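Local coordinates for protein D-threo-3-hydroxyaspartate dehydratase (Delftia, PDB 3WQC) that catalyses the pyridoxal phosphate-dependent deamination of D-threo-3-hydroxyaspartate to oxaloacetate and ammonia, and also dehydrates two stereoisomers of that substrate and D-serine, at residues B[72-77]-B[91-96]; B[104-109]-B[137-142]; B[77-82]-B[385-390]. One frame throughout, in Å; residues are numbered along the deposited sequence.

How the contacts relate
All three contacts lie on the same side of the chain's centre and involve the alanine racemase-like barrel domain. Contact 1 joins neighbouring parallel strands and lies closest to the cofactor, the side chain of Ala94 being about 4 Å from the bound pyridoxal phosphate. Contact 3 shares Leu77 with it and ties the helix connecting those strands to the end of the chain; the two centres are about 11 Å apart. Contact 2, its centre about 12 Å from that of contact 1 and away from the cofactor pocket and the metal site, packs the next helix against the chain that leads into strand 140-146. Leu92 CD2 meets Trp142 CZ3 at 3.5 Å between contacts 1 and 2.

Contact 1 (B[72-77]-B[91-96])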
loop_
_atom_site.group_PDB
_atom_site.type_symbol
_atom_site.label_atom_id
_atom_site.label_comp_id
_atom_site.label_asym_id
_atom_site.label_seq_id
_atom_site.Cartn_x
_atom_site.Cartn_y
_atom_site.Cartn_z
ATOM N N ILE B 72 -14.239 -15.515 13.142
ATOM C CA ILE B 72 -13.297 -14.962 12.208
ATOM C C ILE B 72 -11.899 -14.928 12.865
ATOM O O ILE B 72 -11.765 -15.004 14.104
ATOM C CB ILE B 72 -13.666 -13.493 11.795
ATOM C CG1 ILE B 72 -13.632 -12.510 13.000
ATOM C CG2 ILE B 72 -15.018 -13.465 11.046
ATOM C CD1 ILE B 72 -13.955 -11.051 12.643
ATOM N N THR B 73 -10.921 -14.686 12.000
ATOM C CA THR B 73 -9.550 -14.386 12.434
ATOM C C THR B 73 -9.266 -12.963 11.998
ATOM O O THR B 73 -9.670 -12.543 10.871
ATOM C CB THR B 73 -8.510 -15.290 11.715
ATOM O OG1 THR B 73 -8.969 -16.666 11.771
ATOM C CG2 THR B 73 -7.164 -15.231 12.423
ATOM N N VAL B 74 -8.593 -12.190 12.862
ATOM C CA VAL B 74 -8.267 -10.799 12.533
ATOM C C VAL B 74 -6.743 -10.636 12.702
ATOM O O VAL B 74 -6.068 -11.356 13.468
ATOM C CB VAL B 74 -8.982 -9.748 13.424
ATOM C CG1 VAL B 74 -10.496 -9.886 13.146
ATOM C CG2 VAL B 74 -8.676 -9.914 14.911
ATOM N N SER B 75 -6.196 -9.617 11.999
ATOM C CA SER B 75 -4.749 -9.312 12.036
ATOM C C SER B 75 -4.433 -8.106 12.921
ATOM O O SER B 75 -3.237 -7.808 13.080
ATOM C CB SER B 75 -4.175 -9.112 10.645
ATOM O OG SER B 75 -4.625 -7.876 10.058
ATOM N N THR B 76 -5.437 -7.404 13.442
ATOM C CA THR B 76 -5.257 -6.206 14.257
ATOM C C THR B 76 -6.418 -6.106 15.250
ATOM O O THR B 76 -7.507 -6.625 14.933
ATOM C CB THR B 76 -5.243 -4.908 13.423
ATOM O OG1 THR B 76 -6.513 -4.746 12.738
ATOM C CG2 THR B 76 -4.114 -4.876 12.392
ATOM N N LEU B 77 -6.208 -5.431 16.382
ATOM C CA LEU B 77 -7.352 -5.196 17.282
ATOM C C LEU B 77 -8.348 -4.191 16.651
ATOM O O LEU B 77 -9.510 -4.230 17.044
ATOM C CB LEU B 77 -6.937 -4.810 18.712
ATOM C CG LEU B 77 -6.245 -5.966 19.431
ATOM C CD1 LEU B 77 -5.884 -5.480 20.825
ATOM C CD2 LEU B 77 -7.164 -7.213 19.481
ATOM N N ILE B 91 -13.885 -14.102 17.862
ATOM C CA ILE B 91 -12.797 -13.435 17.088
ATOM C C ILE B 91 -11.452 -13.900 17.638
ATOM O O ILE B 91 -11.185 -13.827 18.869
ATOM C CB ILE B 91 -12.892 -11.891 17.253
ATOM C CG1 ILE B 91 -14.227 -11.376 16.698
ATOM C CG2 ILE B 91 -11.698 -11.198 16.504
ATOM C CD1 ILE B 91 -14.376 -9.847 16.707
ATOM N N LEU B 92 -10.603 -14.360 16.736
ATOM C CA LEU B 92 -9.206 -14.753 17.084
ATOM C C LEU B 92 -8.256 -13.711 16.555
ATOM O O LEU B 92 -8.236 -13.480 15.318
ATOM C CB LEU B 92 -8.917 -16.099 16.372
ATOM C CG LEU B 92 -7.454 -16.602 16.415
ATOM C CD1 LEU B 92 -7.036 -16.924 17.877
ATOM C CD2 LEU B 92 -7.301 -17.827 15.468
ATOM N N TYR B 93 -7.470 -13.098 17.434
ATOM C CA TYR B 93 -6.479 -12.114 17.021
ATOM C C TYR B 93 -5.160 -12.843 16.834
ATOM O O TYR B 93 -4.457 -13.199 17.804
ATOM C CB TYR B 93 -6.382 -11.010 18.076
ATOM C CG TYR B 93 -5.236 -10.062 17.819
ATOM C CD1 TYR B 93 -4.838 -9.623 16.534
ATOM C CD2 TYR B 93 -4.513 -9.598 18.944
ATOM C CE1 TYR B 93 -3.732 -8.726 16.378
ATOM C CE2 TYR B 93 -3.459 -8.684 18.803
ATOM C CZ TYR B 93 -3.075 -8.264 17.529
ATOM O OH TYR B 93 -2.005 -7.412 17.364
ATOM N N ALA B 94 -4.843 -13.195 15.561
ATOM C CA ALA B 94 -3.769 -14.183 15.270
ATOM C C ALA B 94 -2.445 -13.467 14.974
ATOM O O ALA B 94 -1.783 -13.752 13.946
ATOM C CB ALA B 94 -4.191 -15.136 14.129
ATOM N N VAL B 95 -2.031 -12.598 15.892
ATOM C CA VAL B 95 -0.677 -11.999 15.826
ATOM C C VAL B 95 -0.176 -12.062 17.291
ATOM O O VAL B 95 -0.915 -11.678 18.182
ATOM C CB VAL B 95 -0.699 -10.503 15.360
ATOM C CG1 VAL B 95 0.691 -9.883 15.406
ATOM C CG2 VAL B 95 -1.250 -10.454 13.913
ATOM N N SER B 96 1.076 -12.509 17.486
ATOM C CA SER B 96 1.672 -12.652 18.837
ATOM C C SER B 96 1.316 -11.416 19.663
ATOM O O SER B 96 1.599 -10.268 19.274
ATOM C CB SER B 96 3.206 -12.676 18.680
ATOM O OG SER B 96 3.665 -13.697 17.853
HETATM O O HOH W 1 -1.464 -6.729 14.883
HETATM O O HOH W 2 -3.570 -4.857 17.067
#
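Three nearly straight backbone hydrogen bonds tie strand 72-74 to the chain at 91-94: Leu92 N to Ile72 O (2.9 Å), Val74 N to Leu92 O (2.8 Å) and Ala94 N to Val74 O (3.0 Å). Apolar contacts fill the face that carries Ile72, Val74, Ile91 and Tyr93. Ile72 and Ile91 lie side by side, whereas Val74 crosses Ile91 obliquely, its CG2 3.6 Å from Ile91 CG2; branched residues suit this buried sheet under helix 77-85, Ala80 meeting Val74 and Ile91 and Phe83 meeting Ile72. This is a right-handed beta-alpha-beta crossover of the alanine racemase-like domain's TIM-type (beta/alpha) barrel, with Leu77 opening the connecting helix behind its N-cap, Thr76. Leu77 supplies a CH-pi contact, laying CD2 over one face of the Tyr93 ring, 4.0 Å from its centroid. With CG anti to the backbone N (chi1 172°), that ring extends alongside the chain at 75-77, and its hydroxyl meets two waters, one donating to Ser75 O and the other accepting from Leu77 N. On the opposite sheet face, Thr73 CG2 presses tightly on Ala94 CB at 3.4 Å. Ala94, the centre of an inverse gamma turn, touches the pyridoxal phosphate, a crowded position suited to a small methyl.

Contact 2 (B[104-109]-B[137-142])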
loop_
_atom_site.group_PDB
_atom_site.type_symbol
_atom_site.label_atom_id
_atom_site.label_comp_id
_atom_site.label_asym_id
_atom_site.label_seq_id
_atom_site.Cartn_x
_atom_site.Cartn_y
_atom_site.Cartn_z
ATOM N N GLN B 104 -6.687 -2.872 25.680
ATOM C CA GLN B 104 -7.711 -2.900 24.607
ATOM C C GLN B 104 -8.352 -4.266 24.485
ATOM O O GLN B 104 -9.556 -4.384 24.315
ATOM C CB GLN B 104 -7.050 -2.532 23.272
ATOM C CG GLN B 104 -8.214 -2.325 22.324
ATOM C CD GLN B 104 -7.834 -1.974 20.915
ATOM O OE1 GLN B 104 -8.756 -1.792 19.992
ATOM N NE2 GLN B 104 -6.503 -1.837 20.689
ATOM N N ALA B 105 -7.544 -5.364 24.625
ATOM C CA ALA B 105 -8.144 -6.707 24.532
ATOM C C ALA B 105 -9.096 -6.896 25.742
ATOM O O ALA B 105 -10.160 -7.505 25.513
ATOM C CB ALA B 105 -7.016 -7.731 24.591
ATOM N N LEU B 106 -8.703 -6.424 26.919
ATOM C CA LEU B 106 -9.579 -6.520 28.133
ATOM C C LEU B 106 -10.898 -5.801 27.848
ATOM O O LEU B 106 -12.001 -6.352 28.154
ATOM C CB LEU B 106 -8.830 -5.947 29.337
ATOM C CG LEU B 106 -9.674 -5.922 30.625
ATOM C CD1 LEU B 106 -10.063 -7.329 31.060
ATOM C CD2 LEU B 106 -8.946 -5.107 31.689
ATOM N N GLN B 107 -10.808 -4.579 27.327
ATOM C CA GLN B 107 -12.054 -3.823 27.121
ATOM C C GLN B 107 -12.988 -4.529 26.150
ATOM O O GLN B 107 -14.213 -4.554 26.370
ATOM C CB GLN B 107 -11.677 -2.444 26.578
ATOM C CG GLN B 107 -10.909 -1.627 27.614
ATOM C CD GLN B 107 -9.941 -0.593 27.007
ATOM O OE1 GLN B 107 -9.970 -0.330 25.792
ATOM N NE2 GLN B 107 -9.080 0.010 27.866
ATOM N N LEU B 108 -12.446 -5.075 25.037
ATOM C CA LEU B 108 -13.261 -5.805 24.060
ATOM C C LEU B 108 -13.967 -6.987 24.786
ATOM O O LEU B 108 -15.155 -7.233 24.567
ATOM C CB LEU B 108 -12.406 -6.304 22.913
ATOM C CG LEU B 108 -12.254 -5.250 21.832
ATOM C CD1 LEU B 108 -11.033 -5.637 21.005
ATOM C CD2 LEU B 108 -13.497 -5.203 20.897
ATOM N N ARG B 109 -13.172 -7.770 25.573
ATOM C CA ARG B 109 -13.831 -8.915 26.255
ATOM C C ARG B 109 -14.951 -8.452 27.254
ATOM O O ARG B 109 -16.011 -9.110 27.322
ATOM C CB ARG B 109 -12.754 -9.766 27.000
ATOM C CG ARG B 109 -11.941 -10.575 25.983
ATOM C CD ARG B 109 -10.810 -11.377 26.643
ATOM N NE ARG B 109 -11.391 -12.367 27.574
ATOM C CZ ARG B 109 -11.922 -13.549 27.208
ATOM N NH1 ARG B 109 -11.866 -13.992 25.906
ATOM N NH2 ARG B 109 -12.510 -14.340 28.141
ATOM N N GLU B 137 -9.555 -11.140 34.934
ATOM C CA GLU B 137 -9.957 -11.607 33.610
ATOM C C GLU B 137 -9.199 -12.885 33.256
ATOM O O GLU B 137 -7.960 -12.881 33.243
ATOM C CB GLU B 137 -9.662 -10.560 32.478
ATOM C CG GLU B 137 -10.180 -10.952 31.101
ATOM C CD GLU B 137 -11.698 -10.986 31.010
ATOM O OE1 GLU B 137 -12.230 -11.575 30.036
ATOM O OE2 GLU B 137 -12.368 -10.376 31.878
ATOM N N ALA B 138 -9.941 -13.968 32.971
ATOM C CA ALA B 138 -9.349 -15.221 32.521
ATOM C C ALA B 138 -9.301 -15.120 30.985
ATOM O O ALA B 138 -10.181 -15.603 30.258
ATOM C CB ALA B 138 -10.125 -16.421 32.981
ATOM N N PHE B 139 -8.273 -14.465 30.486
ATOM C CA PHE B 139 -8.117 -14.399 29.014
ATOM C C PHE B 139 -8.040 -15.767 28.394
ATOM O O PHE B 139 -7.392 -16.687 29.024
ATOM C CB PHE B 139 -6.785 -13.693 28.647
ATOM C CG PHE B 139 -6.826 -12.191 28.934
ATOM C CD1 PHE B 139 -7.421 -11.332 27.963
ATOM C CD2 PHE B 139 -6.260 -11.614 30.099
ATOM C CE1 PHE B 139 -7.418 -9.920 28.179
ATOM C CE2 PHE B 139 -6.298 -10.262 30.324
ATOM C CZ PHE B 139 -6.864 -9.398 29.370
ATOM N N GLU B 140 -8.559 -15.928 27.154
ATOM C CA GLU B 140 -8.358 -17.178 26.429
ATOM C C GLU B 140 -7.140 -16.962 25.539
ATOM O O GLU B 140 -7.098 -15.971 24.731
ATOM C CB GLU B 140 -9.581 -17.514 25.583
ATOM C CG GLU B 140 -9.324 -18.840 24.852
ATOM C CD GLU B 140 -10.554 -19.397 24.180
ATOM O OE1 GLU B 140 -10.350 -20.337 23.325
ATOM O OE2 GLU B 140 -11.733 -19.023 24.518
ATOM N N VAL B 141 -6.168 -17.862 25.597
ATOM C CA VAL B 141 -4.911 -17.707 24.901
ATOM C C VAL B 141 -4.608 -19.035 24.229
ATOM O O VAL B 141 -4.755 -20.113 24.834
ATOM C CB VAL B 141 -3.758 -17.325 25.853
ATOM C CG1 VAL B 141 -2.460 -17.070 25.081
ATOM C CG2 VAL B 141 -4.129 -16.105 26.703
ATOM N N TRP B 142 -4.221 -18.945 22.939
ATOM C CA TRP B 142 -3.753 -20.121 22.198
ATOM C C TRP B 142 -2.281 -20.000 22.007
ATOM O O TRP B 142 -1.721 -18.885 21.955
ATOM C CB TRP B 142 -4.420 -20.229 20.833
ATOM C CG TRP B 142 -5.925 -20.376 20.915
ATOM C CD1 TRP B 142 -6.809 -20.313 22.002
ATOM C CD2 TRP B 142 -6.770 -20.547 19.735
ATOM N NE1 TRP B 142 -8.113 -20.418 21.571
ATOM C CE2 TRP B 142 -8.145 -20.558 20.192
ATOM C CE3 TRP B 142 -6.499 -20.629 18.353
ATOM C CZ2 TRP B 142 -9.234 -20.674 19.282
ATOM C CZ3 TRP B 142 -7.576 -20.734 17.438
ATOM C CH2 TRP B 142 -8.926 -20.757 17.912
#
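Arg109 and Glu137 cross obliquely, their guanidinium and carboxylate planes 63° apart, so the salt bridge is not the flat, two-oxygen kind. A single oxygen does the work: Glu137 OE1 accepts a hydrogen bond from Arg109 NE at 2.7 Å through its anti lone pair, close to the guanidinium plane, and receives a second, weak bond from NH2. Bends in both chains, at chi3 of Arg109 and chi2 of Glu137, turn the charged groups to each other. Glu137 CG, anti to its backbone N, lies over the centre of the Phe139 ring, 3.9 Å above its plane. The guanidinium lies at 49° to that ring; Phe139 CA and Glu140 N sit over one face of the guanidinium, while Arg109 CD approaches Phe139 CD1 obliquely at 3.6 Å. In the barrel, helix 102-110 follows strand 90-93, and this contact sets it beside the chain entering strand 140-146; Leu115 O, on the intervening strand 114-119, accepts a hydrogen bond from Arg109 NH1. A long side chain with several donors suits such a bridge, and an alanine here would probably leave Glu137 without its ionic partner and loosen the helix from the loop. Phe139 meets the helix with its far end: the backbone N of Leu106 lies at the ring edge, and Leu106 CB is 4.0 Å from Phe139 CZ. Helix 122-135 adds Ile128 and Phe131 around the same ring, as befits a large apolar residue. Leu106 brings CD1 to 3.6 Å from Glu137 CB, crossing the aliphatic part of the glutamate obliquely.

Contact 3 (B[77-82]-B[385-390]); sequences LKEAEQ and ERLHGW
Lys78 NZ is gripped by two oxygens of the C-terminal tail, one a backbone carbonyl and one of the terminal carboxylate. The shorter bond runs to His388 O at 2.8 Å and arrives in the carbonyl plane; the other reaches Trp390 O at 3.2 Å from above its plane. An extended chain with CG anti to the backbone N (chi1 -170°) carries the ammonium out from the helix to both. The second carboxylate oxygen, OXT, receives a 2.7 Å hydrogen bond from a water that also accepts from Lys78 N, in the first turn of helix 77-85. Beside the lysine's methylenes, Leu387 points at the helix: its CG packs on Lys78 CD at 3.6 Å, and its CD2 reaches Glu79 N. From the next turn Gln82 meets Leu387 tip to tip, OE1 standing 3.1 Å from CD1; Gln82 NE2 is hydrogen-bonded to Lys56 O. Gly389 has a backbone conformation (phi 88°, psi -157°) in which a CB would jam against the preceding carbonyl O and crowd Lys78 NZ, so glycine is needed. The tail also reaches the second subunit of the assembly, where Trp390 NE1 bonds Glu330 of that chain and His388 stacks on His388 of that chain. Beside that surface the contact joins barrel and C-terminus, and the lysine's charge, with the helix N-terminus, would probably stabilise the terminal carboxylate in its ionised form.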
loop_
_atom_site.group_PDB
_atom_site.type_symbol
_atom_site.label_atom_id
_atom_site.label_comp_id
_atom_site.label_asym_id
_atom_site.label_seq_id
_atom_site.Cartn_x
_atom_site.Cartn_y
_atom_site.Cartn_z
ATOM N N LEU B 77 -6.208 -5.431 16.382
ATOM C CA LEU B 77 -7.352 -5.196 17.282
ATOM C C LEU B 77 -8.348 -4.191 16.651
ATOM O O LEU B 77 -9.510 -4.230 17.044
ATOM C CB LEU B 77 -6.937 -4.810 18.712
ATOM C CG LEU B 77 -6.245 -5.966 19.431
ATOM C CD1 LEU B 77 -5.884 -5.480 20.825
ATOM C CD2 LEU B 77 -7.164 -7.213 19.481
ATOM N N LYS B 78 -7.910 -3.364 15.684
ATOM C CA LYS B 78 -8.891 -2.479 15.039
ATOM C C LYS B 78 -9.898 -3.323 14.290
ATOM O O LYS B 78 -11.100 -3.015 14.309
ATOM C CB LYS B 78 -8.219 -1.469 14.103
ATOM C CG LYS B 78 -9.183 -0.368 13.593
ATOM C CD LYS B 78 -8.554 0.524 12.511
ATOM C CE LYS B 78 -9.105 1.925 12.432
ATOM N NZ LYS B 78 -8.083 2.856 11.787
ATOM N N GLU B 79 -9.450 -4.379 13.617
ATOM C CA GLU B 79 -10.385 -5.292 12.965
ATOM C C GLU B 79 -11.293 -5.920 14.041
ATOM O O GLU B 79 -12.514 -6.033 13.816
ATOM C CB GLU B 79 -9.654 -6.397 12.267
ATOM C CG GLU B 79 -9.044 -6.006 10.938
ATOM C CD GLU B 79 -7.930 -6.984 10.632
ATOM O OE1 GLU B 79 -6.734 -6.596 10.700
ATOM O OE2 GLU B 79 -8.204 -8.165 10.359
ATOM N N ALA B 80 -10.744 -6.369 15.179
ATOM C CA ALA B 80 -11.653 -6.961 16.210
ATOM C C ALA B 80 -12.729 -5.920 16.647
ATOM O O ALA B 80 -13.912 -6.293 16.757
ATOM C CB ALA B 80 -10.811 -7.386 17.416
ATOM N N GLU B 81 -12.306 -4.622 16.844
ATOM C CA GLU B 81 -13.266 -3.627 17.286
ATOM C C GLU B 81 -14.376 -3.477 16.224
ATOM O O GLU B 81 -15.597 -3.417 16.551
ATOM C CB GLU B 81 -12.408 -2.345 17.615
ATOM C CG GLU B 81 -13.143 -1.075 17.858
ATOM C CD GLU B 81 -12.145 0.110 17.942
ATOM O OE1 GLU B 81 -12.017 0.937 16.923
ATOM O OE2 GLU B 81 -11.482 0.225 19.011
ATOM N N GLN B 82 -13.986 -3.394 14.925
ATOM C CA GLN B 82 -14.952 -3.135 13.816
ATOM C C GLN B 82 -15.911 -4.303 13.720
ATOM O O GLN B 82 -17.134 -4.127 13.598
ATOM C CB GLN B 82 -14.181 -2.972 12.473
ATOM C CG GLN B 82 -15.095 -3.021 11.202
ATOM C CD GLN B 82 -14.370 -2.697 9.869
ATOM O OE1 GLN B 82 -13.877 -1.581 9.611
ATOM N NE2 GLN B 82 -14.425 -3.641 8.976
ATOM N N GLU B 385 -17.487 -0.386 2.308
ATOM C CA GLU B 385 -16.328 0.192 3.014
ATOM C C GLU B 385 -15.423 -0.917 3.568
ATOM O O GLU B 385 -15.901 -2.033 3.883
ATOM C CB GLU B 385 -16.840 1.063 4.159
ATOM C CG GLU B 385 -17.494 2.363 3.624
ATOM C CD GLU B 385 -17.815 3.311 4.748
ATOM O OE1 GLU B 385 -17.444 3.033 5.922
ATOM O OE2 GLU B 385 -18.451 4.355 4.451
ATOM N N ARG B 386 -14.162 -0.585 3.726
ATOM C CA ARG B 386 -13.253 -1.499 4.433
ATOM C C ARG B 386 -12.380 -0.679 5.341
ATOM O O ARG B 386 -12.267 0.564 5.213
ATOM C CB ARG B 386 -12.425 -2.352 3.455
ATOM C CG ARG B 386 -11.561 -1.524 2.528
ATOM C CD ARG B 386 -10.415 -2.431 1.986
ATOM N NE ARG B 386 -9.426 -2.592 3.055
ATOM C CZ ARG B 386 -8.548 -3.619 3.103
ATOM N NH1 ARG B 386 -7.558 -3.634 4.016
ATOM N NH2 ARG B 386 -8.670 -4.699 2.288
ATOM N N LEU B 387 -11.678 -1.351 6.267
ATOM C CA LEU B 387 -10.898 -0.644 7.314
ATOM C C LEU B 387 -9.469 -0.343 6.812
ATOM O O LEU B 387 -8.840 -1.171 6.122
ATOM C CB LEU B 387 -10.782 -1.636 8.470
ATOM C CG LEU B 387 -10.251 -1.078 9.756
ATOM C CD1 LEU B 387 -11.279 -0.010 10.172
ATOM C CD2 LEU B 387 -10.399 -2.302 10.721
ATOM N N HIS B 388 -8.998 0.837 7.210
ATOM C CA HIS B 388 -7.609 1.264 6.969
ATOM C C HIS B 388 -6.972 1.618 8.299
ATOM O O HIS B 388 -7.567 2.294 9.127
ATOM C CB HIS B 388 -7.688 2.549 6.062
ATOM C CG HIS B 388 -6.368 3.041 5.627
ATOM N ND1 HIS B 388 -6.018 4.372 5.745
ATOM C CD2 HIS B 388 -5.326 2.387 4.982
ATOM C CE1 HIS B 388 -4.771 4.539 5.131
ATOM N NE2 HIS B 388 -4.357 3.309 4.660
ATOM N N GLY B 389 -5.714 1.173 8.472
ATOM C CA GLY B 389 -4.949 1.580 9.645
ATOM C C GLY B 389 -5.130 0.683 10.869
ATOM O O GLY B 389 -5.442 -0.515 10.677
ATOM N N TRP B 390 -4.869 1.229 12.065
ATOM C CA TRP B 390 -4.789 0.445 13.293
ATOM C C TRP B 390 -5.607 1.090 14.374
ATOM O O TRP B 390 -6.120 2.207 14.169
ATOM C CB TRP B 390 -3.316 0.315 13.751
ATOM C CG TRP B 390 -2.490 -0.480 12.782
ATOM C CD1 TRP B 390 -2.234 -1.825 12.853
ATOM C CD2 TRP B 390 -1.861 0.007 11.528
ATOM N NE1 TRP B 390 -1.491 -2.230 11.745
ATOM C CE2 TRP B 390 -1.241 -1.127 10.912
ATOM C CE3 TRP B 390 -1.778 1.280 10.911
ATOM C CZ2 TRP B 390 -0.602 -1.053 9.651
ATOM C CZ3 TRP B 390 -1.124 1.328 9.644
ATOM C CH2 TRP B 390 -0.550 0.185 9.036
ATOM O OXT TRP B 390 -5.679 0.484 15.470
HETATM O O HOH W 3 -5.243 -2.209 15.738
#